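Local coordinates for protein imine reductase (Bacillus cereus, PDB 4D3F) that probably catalyses the NADPH-dependent reduction of imines to amines, using a cofactor held by its Rossmann-type domain, at residues B[80-85]-B[108-113]. Sequence-based numbering, arbitrary orientation.
Sequences LVILSL and VNLSSD. With NAP (NADP nicotinamide-adenine-dinucleotide phosphate), chain C.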
ATOM      1  N   LEU B  80       6.270  31.762 -23.053  1.00 23.13           N
ATOM      2  CA  LEU B  80       6.059  30.509 -22.269  1.00 24.09           C
ATOM      3  C   LEU B  80       7.372  30.159 -21.538  1.00 22.95           C
ATOM      4  O   LEU B  80       8.409  29.954 -22.176  1.00 22.00           O
ATOM      5  CB  LEU B  80       5.660  29.369 -23.153  1.00 24.96           C
ATOM      6  CG  LEU B  80       5.333  28.062 -22.435  1.00 26.81           C
ATOM      7  CD1 LEU B  80       4.171  28.308 -21.500  1.00 27.21           C
ATOM      8  CD2 LEU B  80       5.061  26.968 -23.438  1.00 31.28           C
ATOM      9  N   VAL B  81       7.280  30.029 -20.215  1.00 22.22           N
ATOM     10  CA  VAL B  81       8.409  29.741 -19.341  1.00 20.63           C
ATOM     11  C   VAL B  81       8.090  28.508 -18.530  1.00 24.79           C
ATOM     12  O   VAL B  81       7.068  28.512 -17.856  1.00 24.85           O
ATOM     13  CB  VAL B  81       8.668  30.939 -18.432  1.00 24.94           C
ATOM     14  CG1 VAL B  81       9.814  30.624 -17.492  1.00 29.41           C
ATOM     15  CG2 VAL B  81       8.962  32.202 -19.234  1.00 25.03           C
ATOM     16  N   ILE B  82       8.883  27.446 -18.644  1.00 24.36           N
ATOM     17  CA  ILE B  82       8.692  26.214 -17.858  1.00 24.08           C
ATOM     18  C   ILE B  82       9.691  26.226 -16.698  1.00 26.43           C
ATOM     19  O   ILE B  82      10.882  26.488 -16.919  1.00 25.20           O
ATOM     20  CB  ILE B  82       8.988  24.969 -18.638  1.00 25.89           C
ATOM     21  CG1 ILE B  82       8.293  24.859 -20.006  1.00 30.63           C
ATOM     22  CG2 ILE B  82       8.824  23.691 -17.789  1.00 29.41           C
ATOM     23  CD1 ILE B  82       6.853  24.871 -20.061  1.00 29.37           C
ATOM     24  N   LEU B  83       9.171  26.033 -15.492  1.00 20.95           N
ATOM     25  CA  LEU B  83      10.004  26.007 -14.277  1.00 22.35           C
ATOM     26  C   LEU B  83      10.099  24.587 -13.778  1.00 24.53           C
ATOM     27  O   LEU B  83       9.080  23.955 -13.542  1.00 23.76           O
ATOM     28  CB  LEU B  83       9.511  26.934 -13.179  1.00 25.48           C
ATOM     29  CG  LEU B  83       9.543  28.354 -13.772  1.00 31.40           C
ATOM     30  CD1 LEU B  83       8.115  28.781 -14.092  1.00 38.51           C
ATOM     31  CD2 LEU B  83      10.160  29.416 -12.967  1.00 37.20           C
ATOM     32  N   SER B  84      11.304  24.118 -13.517  1.00 20.74           N
ATOM     33  CA  SER B  84      11.489  22.811 -12.888  1.00 22.75           C
ATOM     34  C   SER B  84      12.509  23.005 -11.742  1.00 23.13           C
ATOM     35  O   SER B  84      13.696  22.839 -11.900  1.00 22.95           O
ATOM     36  CB  SER B  84      11.953  21.828 -13.868  1.00 25.78           C
ATOM     37  OG  SER B  84      12.102  20.518 -13.283  1.00 26.16           O
ATOM     38  N   LEU B  85      11.985  23.509 -10.673  1.00 25.31           N
ATOM     39  CA  LEU B  85      12.823  23.871  -9.512  1.00 26.02           C
ATOM     40  C   LEU B  85      12.479  22.998  -8.313  1.00 28.85           C
ATOM     41  O   LEU B  85      11.508  22.239  -8.321  1.00 26.13           O
ATOM     42  CB  LEU B  85      12.501  25.292  -9.188  1.00 25.31           C
ATOM     43  CG  LEU B  85      12.778  26.323 -10.276  1.00 23.90           C
ATOM     44  CD1 LEU B  85      12.136  27.619  -9.854  1.00 26.77           C
ATOM     45  CD2 LEU B  85      14.278  26.425 -10.518  1.00 27.18           C
ATOM     46  N   VAL B 108       4.679  27.903 -16.322  1.00 22.29           N
ATOM     47  CA  VAL B 108       4.183  26.548 -16.093  1.00 24.68           C
ATOM     48  C   VAL B 108       5.142  25.939 -15.044  1.00 24.75           C
ATOM     49  O   VAL B 108       6.335  25.700 -15.306  1.00 24.31           O
ATOM     50  CB  VAL B 108       4.228  25.722 -17.315  1.00 26.22           C
ATOM     51  CG1 VAL B 108       3.718  24.319 -17.031  1.00 26.91           C
ATOM     52  CG2 VAL B 108       3.403  26.352 -18.428  1.00 31.04           C
ATOM     53  N   ASN B 109       4.625  25.781 -13.834  1.00 23.39           N
ATOM     54  CA  ASN B 109       5.454  25.360 -12.738  1.00 22.86           C
ATOM     55  C   ASN B 109       5.310  23.893 -12.479  1.00 24.71           C
ATOM     56  O   ASN B 109       4.250  23.455 -12.079  1.00 23.76           O
ATOM     57  CB  ASN B 109       5.115  26.178 -11.515  1.00 24.52           C
ATOM     58  CG  ASN B 109       6.229  26.131 -10.478  1.00 29.63           C
ATOM     59  OD1 ASN B 109       6.575  27.159  -9.883  1.00 38.92           O
ATOM     60  ND2 ASN B 109       6.904  25.023 -10.396  1.00 26.12           N
ATOM     61  N   LEU B 110       6.367  23.166 -12.774  1.00 20.79           N
ATOM     62  CA  LEU B 110       6.414  21.700 -12.675  1.00 21.08           C
ATOM     63  C   LEU B 110       7.148  21.192 -11.399  1.00 23.09           C
ATOM     64  O   LEU B 110       7.470  20.024 -11.315  1.00 27.72           O
ATOM     65  CB  LEU B 110       7.037  21.111 -13.876  1.00 23.11           C
ATOM     66  CG  LEU B 110       6.350  21.534 -15.208  1.00 25.73           C
ATOM     67  CD1 LEU B 110       7.091  20.966 -16.393  1.00 28.71           C
ATOM     68  CD2 LEU B 110       4.878  21.146 -15.254  1.00 25.57           C
ATOM     69  N   SER B 111       7.240  22.068 -10.450  1.00 22.91           N
ATOM     70  CA  SER B 111       7.902  21.827  -9.158  1.00 24.57           C
ATOM     71  C   SER B 111       6.927  21.091  -8.210  1.00 26.64           C
ATOM     72  O   SER B 111       5.739  21.450  -8.160  1.00 30.13           O
ATOM     73  CB  SER B 111       8.350  23.137  -8.581  1.00 28.24           C
ATOM     74  OG  SER B 111       9.196  23.823  -9.574  1.00 28.25           O
ATOM     75  N   SER B 112       7.454  20.136  -7.420  1.00 23.52           N
ATOM     76  CA  SER B 112       6.656  19.436  -6.390  1.00 27.10           C
ATOM     77  C   SER B 112       6.513  20.314  -5.178  1.00 26.55           C
ATOM     78  O   SER B 112       7.484  20.808  -4.652  1.00 31.02           O
ATOM     79  CB  SER B 112       7.365  18.111  -5.958  1.00 28.80           C
ATOM     80  OG  SER B 112       7.321  17.230  -7.035  1.00 32.26           O
ATOM     81  N   ASP B 113       5.279  20.538  -4.738  1.00 26.02           N
ATOM     82  CA  ASP B 113       4.991  21.278  -3.510  1.00 23.57           C
ATOM     83  C   ASP B 113       3.513  21.004  -3.129  1.00 23.46           C
ATOM     84  O   ASP B 113       2.894  20.101  -3.680  1.00 24.93           O
ATOM     85  CB  ASP B 113       5.249  22.798  -3.655  1.00 26.20           C
ATOM     86  CG  ASP B 113       5.852  23.424  -2.451  1.00 30.58           C
ATOM     87  OD1 ASP B 113       5.331  23.198  -1.309  1.00 29.21           O
ATOM     88  OD2 ASP B 113       6.786  24.271  -2.629  1.00 30.16           O
TER
HETATM   89  PA  NAP C1307      16.539  19.398  -8.270  1.00 30.99           P
HETATM   90  O1A NAP C1307      17.880  18.864  -7.833  1.00 30.79           O
HETATM   91  O2A NAP C1307      15.379  19.616  -7.359  1.00 30.06           O
HETATM   92  O5B NAP C1307      16.946  20.845  -8.840  1.00 28.73           O
HETATM   93  C5B NAP C1307      15.973  21.592  -9.505  1.00 32.97           C
HETATM   94  C4B NAP C1307      16.487  22.968  -9.812  1.00 27.31           C
HETATM   95  O4B NAP C1307      16.216  23.852  -8.722  1.00 28.25           O
HETATM   96  C3B NAP C1307      17.935  23.042 -10.207  1.00 29.00           C
HETATM   97  O3B NAP C1307      17.931  23.957 -11.301  1.00 26.30           O
HETATM   98  C2B NAP C1307      18.522  23.813  -9.036  1.00 26.75           C
HETATM   99  O2B NAP C1307      19.668  24.656  -9.327  1.00 26.55           O
HETATM  100  C1B NAP C1307      17.356  24.659  -8.647  1.00 26.67           C
HETATM  101  N9A NAP C1307      17.474  25.230  -7.308  1.00 29.64           N
HETATM  102  C8A NAP C1307      17.399  24.529  -6.154  1.00 30.37           C
HETATM  103  N7A NAP C1307      17.512  25.419  -5.158  1.00 29.02           N
HETATM  104  C5A NAP C1307      17.699  26.623  -5.693  1.00 30.96           C
HETATM  105  C6A NAP C1307      17.951  27.952  -5.196  1.00 35.31           C
HETATM  106  N6A NAP C1307      17.967  28.070  -3.865  1.00 34.26           N
HETATM  107  N1A NAP C1307      18.080  28.991  -6.006  1.00 31.64           N
HETATM  108  C2A NAP C1307      18.033  28.828  -7.363  1.00 37.43           C
HETATM  109  N3A NAP C1307      17.839  27.598  -7.919  1.00 28.62           N
HETATM  110  C4A NAP C1307      17.635  26.506  -7.125  1.00 28.62           C
HETATM  111  O3  NAP C1307      16.212  18.570  -9.541  1.00 28.02           O
HETATM  112  PN  NAP C1307      15.002  17.706 -10.163  1.00 28.73           P
HETATM  113  O1N NAP C1307      15.238  16.288  -9.860  1.00 28.67           O
HETATM  114  O2N NAP C1307      15.145  17.905 -11.654  1.00 29.50           O
HETATM  115  O5D NAP C1307      13.680  18.236  -9.536  1.00 28.68           O
HETATM  116  C5D NAP C1307      12.864  19.376  -9.928  1.00 27.93           C
HETATM  117  C4D NAP C1307      11.422  19.198  -9.501  1.00 25.90           C
HETATM  118  O4D NAP C1307      10.836  18.107 -10.208  1.00 27.11           O
HETATM  119  C3D NAP C1307      11.307  18.807  -8.009  1.00 26.61           C
HETATM  120  O3D NAP C1307      10.293  19.647  -7.435  1.00 28.25           O
HETATM  121  C2D NAP C1307      11.063  17.311  -8.010  1.00 28.18           C
HETATM  122  O2D NAP C1307      10.328  16.872  -6.866  1.00 27.99           O
HETATM  123  C1D NAP C1307      10.198  17.228  -9.282  1.00 27.26           C
HETATM  124  N1N NAP C1307      10.072  15.899  -9.788  1.00 27.15           N
HETATM  125  C2N NAP C1307      11.187  15.143  -9.873  1.00 27.94           C
HETATM  126  C3N NAP C1307      11.138  13.842 -10.318  1.00 29.99           C
HETATM  127  C7N NAP C1307      12.462  13.106 -10.423  1.00 29.61           C
HETATM  128  O7N NAP C1307      12.369  11.953 -10.685  1.00 34.03           O
HETATM  129  N7N NAP C1307      13.659  13.716 -10.482  1.00 38.82           N
HETATM  130  C4N NAP C1307       9.923  13.286 -10.696  1.00 30.52           C
HETATM  131  C5N NAP C1307       8.759  14.076 -10.636  1.00 33.67           C
HETATM  132  C6N NAP C1307       8.831  15.406 -10.181  1.00 29.89           C
HETATM  133  P2B NAP C1307      21.124  23.990  -9.419  1.00 28.96           P
HETATM  134  O1X NAP C1307      21.963  25.237  -9.438  1.00 27.98           O
HETATM  135  O2X NAP C1307      21.244  23.113  -8.121  1.00 30.20           O
HETATM  136  O3X NAP C1307      21.138  23.102 -10.667  1.00 27.82           O
HETATM  137  O   HOH W   1       9.933  19.091 -12.543  1.00 26.36           O
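Two neighbouring parallel strands of the Rossmann-type domain, 80-83 and 106-109, meet here and run on into loops that receive the nicotinamide ribose of NADP at the C-terminal ends of the parallel strands. V108 is bound through both its N and its O to the residues on either side of I82, as in parallel pairing: its N donates to V81 O at 2.9 Å, and its O accepts L83 N almost linearly, at an N-H...O angle of 178°. L110 N continues the pairing onto L83 O, although L110 is already past the end of its strand. Beyond this point a side chain takes over from the backbone. With OG beside its own backbone N (chi1 -55°), S111 accepts L85 N at 3.0 Å through a more bent bond, which ties the two diverging loops together next to the cofactor.

On one face of the sheet, I82 and V108 lie side by side, I82 CD1 resting 3.9 Å from V108 CB. L80, two residues before I82 on the same strand, reaches V108 as well, its CD1 3.7 Å from V108 CG2. The other branch of I82 serves L110: CG2 meets L110 CD1 at 3.5 Å.

Where the strands end, the loops bind the cofactor through S112 and a water. S112 N donates to NAP O3D at 2.9 Å, S112 OG is hydrogen-bonded to O2D of the same ribose, and one water lies within hydrogen-bonding distance of S84 OG, L110 O and NAP O4D, linking both loops to the sugar.

The pair are the two strands of a beta-alpha-beta unit whose helix 88-95 packs against L85 and N109. Helix 157-170 covers L80, I82 and V108, helix 31-43 reaches I82, S84 and L110, and strand 23-27 flanks 80-83 across from 106-109.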